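Local coordinates for uncharacterized ATP-binding protein MJ1010 (Methanocaldococcus jannaschii DSM 2661, PDB 3BJO) that is of unknown function but possibly binds ATP, and carries a C-terminal domain related to helix-turn-helix proteins, at residues A[83-86]-A[87-91]. Residues are numbered along the deposited sequence; the frame is centred on the assembly and turned at random.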
ATOM      1  N   PRO A  83      14.867   3.209  -4.761  1.00 51.07           N
ATOM      2  CA  PRO A  83      15.957   2.622  -3.966  1.00 51.19           C
ATOM      3  C   PRO A  83      17.059   3.627  -3.670  1.00 50.96           C
ATOM      4  O   PRO A  83      17.586   3.637  -2.556  1.00 49.56           O
ATOM      5  CB  PRO A  83      16.477   1.489  -4.864  1.00 51.27           C
ATOM      6  CG  PRO A  83      15.287   1.161  -5.754  1.00 51.72           C
ATOM      7  CD  PRO A  83      14.711   2.519  -6.051  1.00 51.33           C
ATOM      8  N   GLN A  84      17.340   4.484  -4.655  1.00 50.81           N
ATOM      9  CA  GLN A  84      18.360   5.512  -4.552  1.00 52.16           C
ATOM     10  C   GLN A  84      17.922   6.525  -3.504  1.00 51.19           C
ATOM     11  O   GLN A  84      18.680   6.797  -2.598  1.00 50.27           O
ATOM     12  CB  GLN A  84      18.602   6.176  -5.920  1.00 51.90           C
ATOM     13  CG  GLN A  84      20.051   6.433  -6.262  1.00 54.50           C
ATOM     14  CD  GLN A  84      20.296   6.616  -7.777  1.00 54.71           C
ATOM     15  OE1 GLN A  84      19.696   7.489  -8.443  1.00 57.97           O
ATOM     16  NE2 GLN A  84      21.191   5.794  -8.321  1.00 56.14           N
ATOM     17  N   ARG A  85      16.689   7.041  -3.599  1.00 50.98           N
ATOM     18  CA  ARG A  85      16.150   7.943  -2.549  1.00 51.18           C
ATOM     19  C   ARG A  85      16.013   7.272  -1.158  1.00 49.97           C
ATOM     20  O   ARG A  85      16.091   7.940  -0.123  1.00 50.15           O
ATOM     21  CB  ARG A  85      14.792   8.550  -2.973  1.00 52.01           C
ATOM     22  CG  ARG A  85      14.901   9.618  -4.065  1.00 56.01           C
ATOM     23  CD  ARG A  85      13.841  10.746  -3.875  1.00 61.82           C
ATOM     24  NE  ARG A  85      12.495  10.390  -4.313  1.00 65.44           N
ATOM     25  CZ  ARG A  85      12.034  10.534  -5.557  1.00 68.46           C
ATOM     26  NH1 ARG A  85      12.818  11.029  -6.506  1.00 68.72           N
ATOM     27  NH2 ARG A  85      10.785  10.176  -5.862  1.00 67.90           N
ATOM     28  N   GLY A  86      15.822   5.953  -1.157  1.00 48.52           N
ATOM     29  CA  GLY A  86      15.475   5.184   0.040  1.00 47.74           C
ATOM     30  C   GLY A  86      14.087   5.556   0.530  1.00 46.96           C
ATOM     31  O   GLY A  86      13.864   5.744   1.740  1.00 47.16           O
ATOM     32  N   THR A  87      13.153   5.677  -0.406  1.00 45.92           N
ATOM     33  CA  THR A  87      11.782   6.061  -0.051  1.00 44.96           C
ATOM     34  C   THR A  87      10.755   5.226  -0.837  1.00 45.15           C
ATOM     35  O   THR A  87      11.090   4.551  -1.832  1.00 46.23           O
ATOM     36  CB  THR A  87      11.520   7.583  -0.263  1.00 44.30           C
ATOM     37  OG1 THR A  87      11.645   7.879  -1.656  1.00 46.38           O
ATOM     38  CG2 THR A  87      12.535   8.486   0.522  1.00 44.15           C
ATOM     39  N   LEU A  88       9.504   5.291  -0.386  1.00 43.39           N
ATOM     40  CA  LEU A  88       8.416   4.599  -1.004  1.00 43.65           C
ATOM     41  C   LEU A  88       7.305   5.643  -1.164  1.00 43.67           C
ATOM     42  O   LEU A  88       7.235   6.624  -0.364  1.00 43.78           O
ATOM     43  CB  LEU A  88       7.948   3.468  -0.066  1.00 43.57           C
ATOM     44  CG  LEU A  88       8.852   2.262   0.127  1.00 43.28           C
ATOM     45  CD1 LEU A  88       8.750   1.763   1.609  1.00 38.84           C
ATOM     46  CD2 LEU A  88       8.410   1.167  -0.875  1.00 40.98           C
ATOM     47  N   LYS A  89       6.446   5.459  -2.172  1.00 43.77           N
ATOM     48  CA  LYS A  89       5.258   6.317  -2.328  1.00 44.19           C
ATOM     49  C   LYS A  89       4.115   5.406  -2.740  1.00 44.31           C
ATOM     50  O   LYS A  89       4.374   4.352  -3.287  1.00 44.40           O
ATOM     51  CB  LYS A  89       5.459   7.382  -3.437  1.00 45.04           C
ATOM     52  CG  LYS A  89       6.522   8.483  -3.159  1.00 45.62           C
ATOM     53  CD  LYS A  89       6.655   9.476  -4.382  1.00 46.03           C
ATOM     54  CE  LYS A  89       7.733  10.550  -4.148  1.00 47.17           C
ATOM     55  NZ  LYS A  89       7.916  11.454  -5.366  1.00 49.43           N
ATOM     56  N   PRO A  90       2.848   5.821  -2.524  1.00 44.65           N
ATOM     57  CA  PRO A  90       1.734   5.056  -3.094  1.00 45.41           C
ATOM     58  C   PRO A  90       1.836   4.997  -4.624  1.00 45.83           C
ATOM     59  O   PRO A  90       2.423   5.890  -5.225  1.00 44.48           O
ATOM     60  CB  PRO A  90       0.481   5.853  -2.669  1.00 45.47           C
ATOM     61  CG  PRO A  90       0.922   6.652  -1.470  1.00 45.19           C
ATOM     62  CD  PRO A  90       2.383   6.997  -1.756  1.00 44.86           C
ATOM     63  N   GLN A  91       1.320   3.937  -5.249  1.00 47.48           N
ATOM     64  CA  GLN A  91       1.506   3.798  -6.703  1.00 48.47           C
ATOM     65  C   GLN A  91       0.712   4.789  -7.483  1.00 48.53           C
ATOM     66  O   GLN A  91       0.983   4.987  -8.653  1.00 48.92           O
ATOM     67  CB  GLN A  91       1.211   2.397  -7.216  1.00 48.72           C
ATOM     68  CG  GLN A  91       2.372   1.492  -6.998  1.00 52.77           C
ATOM     69  CD  GLN A  91       2.468   0.406  -8.010  1.00 56.80           C
ATOM     70  OE1 GLN A  91       1.699   0.388  -8.992  1.00 58.11           O
ATOM     71  NE2 GLN A  91       3.424  -0.528  -7.795  1.00 55.63           N
TER
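Arg-85 reaches both Thr-87 and Lys-89 where a beta hairpin turns from strand 79-82 into strand 87-90, the central strand of a three-stranded antiparallel sheet, consistent with the wing of a winged-helix domain. The hairpin closes with a G1 beta bulge: Gly-86 and Thr-87 both face Tyr-82, and Gly-86 takes the positive phi (67°) that this bulge position calls for. Residues 83-85 wind through the loop in helical conformation, tied by a weak backbone hydrogen bond of 3.2 Å from Gly-86 N to Pro-83 O.

In van der Waals contact, CB of Arg-85 rests 3.5 Å from OG1 of Thr-87, while CG2 of Thr-87 lies 3.3 Å from Gly-86 O, against the backbone just before it. With chi1 at 64°, the threonine hydroxyl sits between its own N and carbonyl carbon, and from there OG1 is hydrogen-bonded to Glu-59 OE2.

Arg-85, bent at chi2 and chi3, runs forward obliquely past Thr-87 OG1 toward Lys-89, and outside the hairpin its NE makes a salt bridge to Glu-59 OE2, that same carboxylate oxygen. Lys-89, extended beyond CG, comes across the arginine at about a right angle, and both cations also make cation-pi contacts with the ring of Tyr-82. Glu-59 and this ring probably offset the repulsion between two donors that share no hydrogen bond, Arg-85 NH2 and Lys-89 NZ, which stand 3.2 Å apart.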